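Long-range contact in citrate synthase (Metallosphaera sedula, PDB 6ABW), which probably catalyses the condensation of acetyl-CoA with oxaloacetate and water to give citrate and CoA, a step of the tricarboxylic acid cycle: residues Ala204-Val218 against Thr355-Ile369. Residues are numbered along the deposited sequence; the frame is centred on the assembly and turned at random.
Sequences ALVTSSTLSDIYSCV and TAHVIEYVEDQHRLI
V358 on helix 342-365 is the knob of a knob-into-hole contact, seated among A204, L205, S208 and C217, where helices 199-208 and 214-225 meet. Its CB lies 3.9 Å from S208 CB. From there the branches part: CG1, anti to the carbonyl carbon (chi1 -64°), lies over the A204 carbonyl, 3.6 Å from A204 O, and against A204 CB, while CG2 turns to the CG1 and CD1 of I214. A short, forked valine suits a hole lined largely by small side chains, with L205 at its side. The axes of 214-218 and 355-365 approach to 10.4 Å, against 9.3 Å for 204-208 and 355-365, and the longer I214 suits that spacing: I214 CD1 meets T355 CG2 at 3.8 Å.

One turn on, L205 CD2 packs on Y361 CB at 3.6 Å. The Y361 ring passes obliquely by S208 OG, a hydroxyl already given to L205 O, and brings S209 CB to its edge. Y361 OH donates to R367 O at 2.8 Å, tying the chain beyond the helix back to its last turns. A phenylalanine here would probably keep the packing on L205 but leave R367 O without this donor and the following residues freer to move.

Those residues, less well ordered from H366 on, meet S209, two positions before L211 and its Schellman motif. H366 NE2 donates to S209 O (2.9 Å, 162°) with the oxygen in the imidazole plane, though the donor stands above the carbonyl plane; L211 CD2 covers one ring face. S209 OG, donating to V206 O, also accepts a weak bond from I369 N. L229 of the second subunit packs on L211 and H366, so this end belongs to the subunit interface. The contact thus grades from an apolar interhelical core to a polar margin: serine hydroxyls add bonds to last-turn carbonyls, while H366, Y361 and S209 tie down non-helical backbone.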
loop_
_atom_site.group_PDB
_atom_site.type_symbol
_atom_site.label_atom_id
_atom_site.label_comp_id
_atom_site.label_asym_id
_atom_site.label_seq_id
_atom_site.Cartn_x
_atom_site.Cartn_y
_atom_site.Cartn_z
ATOM N N ALA A 204 -1.171 -6.855 0.555
ATOM C CA ALA A 204 -1.406 -7.222 -0.862
ATOM C C ALA A 204 -2.799 -7.805 -1.043
ATOM O O ALA A 204 -3.459 -7.396 -1.949
ATOM C CB ALA A 204 -0.359 -8.141 -1.393
ATOM N N LEU A 205 -3.223 -8.708 -0.157
ATOM C CA LEU A 205 -4.498 -9.332 -0.233
ATOM C C LEU A 205 -5.652 -8.338 -0.066
ATOM O O LEU A 205 -6.588 -8.329 -0.846
ATOM C CB LEU A 205 -4.585 -10.475 0.770
ATOM C CG LEU A 205 -3.665 -11.666 0.491
ATOM C CD1 LEU A 205 -3.701 -12.623 1.705
ATOM C CD2 LEU A 205 -4.097 -12.450 -0.752
ATOM N N VAL A 206 -5.534 -7.435 0.897
ATOM C CA VAL A 206 -6.523 -6.390 1.095
ATOM C C VAL A 206 -6.668 -5.509 -0.147
ATOM O O VAL A 206 -7.757 -5.166 -0.582
ATOM C CB VAL A 206 -6.142 -5.477 2.279
ATOM C CG1 VAL A 206 -7.124 -4.307 2.394
ATOM C CG2 VAL A 206 -6.242 -6.284 3.534
ATOM N N THR A 207 -5.558 -5.154 -0.737
ATOM C CA THR A 207 -5.540 -4.332 -1.899
ATOM C C THR A 207 -6.186 -5.096 -3.069
ATOM O O THR A 207 -6.954 -4.512 -3.859
ATOM C CB THR A 207 -4.090 -3.877 -2.195
ATOM O OG1 THR A 207 -3.639 -3.073 -1.077
ATOM C CG2 THR A 207 -4.022 -3.010 -3.386
ATOM N N SER A 208 -5.906 -6.400 -3.189
ATOM C CA SER A 208 -6.432 -7.187 -4.286
ATOM C C SER A 208 -7.967 -7.311 -4.177
ATOM O O SER A 208 -8.654 -7.487 -5.203
ATOM C CB SER A 208 -5.780 -8.573 -4.353
ATOM O OG SER A 208 -6.291 -9.437 -3.345
ATOM N N SER A 209 -8.490 -7.199 -2.974
ATOM C CA SER A 209 -9.964 -7.321 -2.736
ATOM C C SER A 209 -10.809 -6.245 -3.415
ATOM O O SER A 209 -12.032 -6.401 -3.579
ATOM C CB SER A 209 -10.291 -7.354 -1.229
ATOM O OG SER A 209 -10.285 -6.072 -0.569
ATOM N N THR A 210 -10.209 -5.130 -3.737
ATOM C CA THR A 210 -10.895 -4.083 -4.470
ATOM C C THR A 210 -10.658 -4.182 -5.966
ATOM O O THR A 210 -11.087 -3.306 -6.705
ATOM C CB THR A 210 -10.423 -2.687 -4.003
ATOM O OG1 THR A 210 -9.080 -2.471 -4.458
ATOM C CG2 THR A 210 -10.469 -2.537 -2.497
ATOM N N LEU A 211 -9.818 -5.137 -6.388
ATOM C CA LEU A 211 -9.423 -5.356 -7.745
ATOM C C LEU A 211 -8.450 -4.328 -8.220
ATOM O O LEU A 211 -8.230 -4.140 -9.412
ATOM C CB LEU A 211 -10.624 -5.598 -8.700
ATOM C CG LEU A 211 -11.497 -6.760 -8.283
ATOM C CD1 LEU A 211 -12.684 -6.898 -9.253
ATOM C CD2 LEU A 211 -10.784 -8.090 -8.122
ATOM N N SER A 212 -7.736 -3.716 -7.280
ATOM C CA SER A 212 -6.569 -2.899 -7.641
ATOM C C SER A 212 -5.554 -3.772 -8.402
ATOM O O SER A 212 -5.404 -4.948 -8.120
ATOM C CB SER A 212 -5.962 -2.229 -6.399
ATOM O OG SER A 212 -4.950 -1.300 -6.841
ATOM N N ASP A 213 -4.869 -3.192 -9.391
ATOM C CA ASP A 213 -3.918 -3.945 -10.212
ATOM C C ASP A 213 -2.758 -4.575 -9.403
ATOM O O ASP A 213 -2.459 -4.165 -8.293
ATOM C CB ASP A 213 -3.382 -3.104 -11.340
ATOM C CG ASP A 213 -2.571 -1.890 -10.864
ATOM O OD1 ASP A 213 -1.373 -2.068 -10.575
ATOM O OD2 ASP A 213 -3.093 -0.772 -10.785
ATOM N N ILE A 214 -2.224 -5.634 -9.964
ATOM C CA ILE A 214 -1.164 -6.376 -9.313
ATOM C C ILE A 214 0.056 -5.561 -8.874
ATOM O O ILE A 214 0.668 -5.853 -7.857
ATOM C CB ILE A 214 -0.807 -7.641 -10.154
ATOM C CG1 ILE A 214 -0.146 -8.663 -9.266
ATOM C CG2 ILE A 214 0.018 -7.255 -11.370
ATOM C CD1 ILE A 214 -0.246 -10.098 -9.831
ATOM N N TYR A 215 0.438 -4.536 -9.633
ATOM C CA TYR A 215 1.502 -3.686 -9.215
ATOM C C TYR A 215 1.179 -2.911 -7.911
ATOM O O TYR A 215 2.062 -2.809 -7.034
ATOM C CB TYR A 215 1.880 -2.691 -10.304
ATOM C CG TYR A 215 2.590 -3.347 -11.493
ATOM C CD1 TYR A 215 1.868 -3.900 -12.518
ATOM C CD2 TYR A 215 3.975 -3.425 -11.573
ATOM C CE1 TYR A 215 2.484 -4.533 -13.610
ATOM C CE2 TYR A 215 4.597 -3.986 -12.661
ATOM C CZ TYR A 215 3.856 -4.579 -13.678
ATOM O OH TYR A 215 4.493 -5.211 -14.780
ATOM N N SER A 216 -0.073 -2.440 -7.777
ATOM C CA SER A 216 -0.535 -1.730 -6.583
ATOM C C SER A 216 -0.645 -2.692 -5.395
ATOM O O SER A 216 -0.411 -2.253 -4.284
ATOM C CB SER A 216 -1.836 -0.961 -6.798
ATOM O OG SER A 216 -1.471 0.303 -7.358
ATOM N N CYS A 217 -0.965 -3.963 -5.650
ATOM C CA CYS A 217 -0.873 -4.975 -4.600
ATOM C C CYS A 217 0.551 -5.064 -4.041
ATOM O O CYS A 217 0.728 -5.070 -2.824
ATOM C CB CYS A 217 -1.407 -6.328 -5.074
ATOM S SG CYS A 217 -3.144 -6.265 -5.563
ATOM N N VAL A 218 1.551 -5.104 -4.918
ATOM C CA VAL A 218 2.948 -5.062 -4.479
ATOM C C VAL A 218 3.302 -3.736 -3.780
ATOM O O VAL A 218 4.056 -3.744 -2.812
ATOM C CB VAL A 218 3.919 -5.434 -5.633
ATOM C CG1 VAL A 218 5.350 -5.295 -5.212
ATOM C CG2 VAL A 218 3.612 -6.855 -6.017
ATOM N N THR A 355 2.533 -12.010 -5.579
ATOM C CA THR A 355 1.751 -12.062 -6.791
ATOM C C THR A 355 0.976 -13.402 -6.836
ATOM O O THR A 355 -0.242 -13.443 -7.167
ATOM C CB THR A 355 2.560 -11.919 -8.046
ATOM O OG1 THR A 355 3.605 -12.913 -8.149
ATOM C CG2 THR A 355 3.125 -10.539 -8.247
ATOM N N ALA A 356 1.639 -14.497 -6.424
ATOM C CA ALA A 356 0.947 -15.775 -6.477
ATOM C C ALA A 356 -0.199 -15.861 -5.479
ATOM O O ALA A 356 -1.302 -16.436 -5.799
ATOM C CB ALA A 356 1.933 -16.937 -6.255
ATOM N N HIS A 357 -0.029 -15.286 -4.295
ATOM C CA HIS A 357 -1.120 -15.240 -3.303
ATOM C C HIS A 357 -2.299 -14.385 -3.748
ATOM O O HIS A 357 -3.445 -14.743 -3.518
ATOM C CB HIS A 357 -0.659 -14.757 -1.940
ATOM C CG HIS A 357 -0.047 -15.817 -1.095
ATOM N ND1 HIS A 357 -0.812 -16.672 -0.342
ATOM C CD2 HIS A 357 1.246 -16.116 -0.803
ATOM C CE1 HIS A 357 -0.018 -17.542 0.280
ATOM N NE2 HIS A 357 1.236 -17.213 0.029
ATOM N N VAL A 358 -2.040 -13.242 -4.358
ATOM C CA VAL A 358 -3.124 -12.391 -4.750
ATOM C C VAL A 358 -3.882 -13.021 -5.935
ATOM O O VAL A 358 -5.107 -12.935 -5.941
ATOM C CB VAL A 358 -2.783 -10.915 -5.019
ATOM C CG1 VAL A 358 -2.285 -10.291 -3.701
ATOM C CG2 VAL A 358 -1.791 -10.702 -6.119
ATOM N N ILE A 359 -3.184 -13.694 -6.832
ATOM C CA ILE A 359 -3.825 -14.337 -7.993
ATOM C C ILE A 359 -4.735 -15.437 -7.470
ATOM O O ILE A 359 -5.882 -15.507 -7.847
ATOM C CB ILE A 359 -2.850 -14.842 -9.017
ATOM C CG1 ILE A 359 -2.163 -13.697 -9.701
ATOM C CG2 ILE A 359 -3.551 -15.779 -10.055
ATOM C CD1 ILE A 359 -1.027 -14.065 -10.553
ATOM N N GLU A 360 -4.243 -16.241 -6.533
ATOM C CA GLU A 360 -5.066 -17.302 -5.896
ATOM C C GLU A 360 -6.273 -16.736 -5.244
ATOM O O GLU A 360 -7.414 -17.251 -5.390
ATOM C CB GLU A 360 -4.286 -18.021 -4.797
ATOM C CG GLU A 360 -3.828 -19.399 -5.059
ATOM C CD GLU A 360 -3.261 -20.087 -3.768
ATOM O OE1 GLU A 360 -3.134 -21.329 -3.846
ATOM O OE2 GLU A 360 -2.956 -19.401 -2.719
ATOM N N TYR A 361 -6.066 -15.642 -4.505
ATOM C CA TYR A 361 -7.137 -15.001 -3.808
ATOM C C TYR A 361 -8.221 -14.413 -4.724
ATOM O O TYR A 361 -9.421 -14.639 -4.479
ATOM C CB TYR A 361 -6.582 -13.953 -2.830
ATOM C CG TYR A 361 -7.636 -13.342 -1.972
ATOM C CD1 TYR A 361 -8.107 -13.991 -0.837
ATOM C CD2 TYR A 361 -8.169 -12.119 -2.314
ATOM C CE1 TYR A 361 -9.090 -13.392 -0.038
ATOM C CE2 TYR A 361 -9.158 -11.523 -1.560
ATOM C CZ TYR A 361 -9.624 -12.149 -0.413
ATOM O OH TYR A 361 -10.636 -11.491 0.307
ATOM N N VAL A 362 -7.822 -13.667 -5.746
ATOM C CA VAL A 362 -8.775 -13.000 -6.619
ATOM C C VAL A 362 -9.532 -14.109 -7.406
ATOM O O VAL A 362 -10.768 -14.004 -7.587
ATOM C CB VAL A 362 -8.098 -12.015 -7.581
ATOM C CG1 VAL A 362 -9.031 -11.551 -8.647
ATOM C CG2 VAL A 362 -7.538 -10.758 -6.823
ATOM N N GLU A 363 -8.802 -15.117 -7.882
ATOM C CA GLU A 363 -9.432 -16.104 -8.807
ATOM C C GLU A 363 -10.359 -17.038 -8.070
ATOM O O GLU A 363 -11.307 -17.501 -8.643
ATOM C CB GLU A 363 -8.398 -16.840 -9.621
ATOM C CG GLU A 363 -7.756 -15.979 -10.664
ATOM C CD GLU A 363 -6.793 -16.741 -11.572
ATOM O OE1 GLU A 363 -6.707 -18.023 -11.387
ATOM O OE2 GLU A 363 -6.081 -16.133 -12.458
ATOM N N ASP A 364 -10.136 -17.297 -6.796
ATOM C CA ASP A 364 -10.869 -18.360 -6.153
ATOM C C ASP A 364 -11.830 -17.814 -5.156
ATOM O O ASP A 364 -13.003 -18.164 -5.154
ATOM C CB ASP A 364 -9.862 -19.386 -5.554
ATOM C CG ASP A 364 -10.540 -20.565 -4.820
ATOM O OD1 ASP A 364 -11.665 -20.985 -5.198
ATOM O OD2 ASP A 364 -9.925 -21.093 -3.865
ATOM N N GLN A 365 -11.334 -16.894 -4.345
ATOM C CA GLN A 365 -11.868 -16.634 -2.995
ATOM C C GLN A 365 -11.992 -15.129 -2.788
ATOM O O GLN A 365 -11.805 -14.603 -1.677
ATOM C CB GLN A 365 -10.958 -17.285 -1.929
ATOM C CG GLN A 365 -9.651 -17.807 -2.507
ATOM C CD GLN A 365 -8.676 -18.383 -1.506
ATOM O OE1 GLN A 365 -7.494 -18.647 -1.855
ATOM N NE2 GLN A 365 -9.153 -18.612 -0.259
ATOM N N HIS A 366 -12.313 -14.441 -3.881
ATOM C CA HIS A 366 -12.426 -13.012 -3.826
ATOM C C HIS A 366 -13.683 -12.689 -2.996
ATOM O O HIS A 366 -14.818 -12.920 -3.439
ATOM C CB HIS A 366 -12.502 -12.382 -5.218
ATOM C CG HIS A 366 -12.866 -10.943 -5.164
ATOM N ND1 HIS A 366 -14.105 -10.480 -5.544
ATOM C CD2 HIS A 366 -12.203 -9.885 -4.649
ATOM C CE1 HIS A 366 -14.170 -9.182 -5.319
ATOM N NE2 HIS A 366 -13.033 -8.797 -4.768
ATOM N N ARG A 367 -13.450 -12.259 -1.753
ATOM C CA ARG A 367 -14.453 -11.523 -0.954
ATOM C C ARG A 367 -13.884 -10.088 -0.909
ATOM O O ARG A 367 -12.658 -9.903 -0.779
ATOM C CB ARG A 367 -14.647 -12.119 0.479
ATOM C CG ARG A 367 -16.082 -12.455 0.925
ATOM C CD ARG A 367 -16.346 -13.971 0.946
ATOM N NE ARG A 367 -16.211 -14.547 -0.403
ATOM C CZ ARG A 367 -15.195 -15.282 -0.887
ATOM N NH1 ARG A 367 -14.153 -15.658 -0.146
ATOM N NH2 ARG A 367 -15.234 -15.673 -2.155
ATOM N N LEU A 368 -14.758 -9.089 -1.069
ATOM C CA LEU A 368 -14.388 -7.686 -0.855
ATOM C C LEU A 368 -14.201 -7.468 0.656
ATOM O O LEU A 368 -15.098 -7.810 1.440
ATOM C CB LEU A 368 -15.461 -6.739 -1.413
ATOM C CG LEU A 368 -15.274 -5.227 -1.205
ATOM C CD1 LEU A 368 -13.939 -4.759 -1.773
ATOM C CD2 LEU A 368 -16.466 -4.472 -1.804
ATOM N N ILE A 369 -13.051 -6.907 1.062
ATOM C CA ILE A 369 -12.705 -6.825 2.498
ATOM C C ILE A 369 -13.414 -5.575 3.132
ATOM O O ILE A 369 -13.204 -4.413 2.702
ATOM C CB ILE A 369 -11.161 -7.005 2.768
ATOM C CG1 ILE A 369 -10.773 -8.495 2.570
ATOM C CG2 ILE A 369 -10.795 -6.553 4.174
ATOM C CD1 ILE A 369 -9.295 -8.834 2.445
#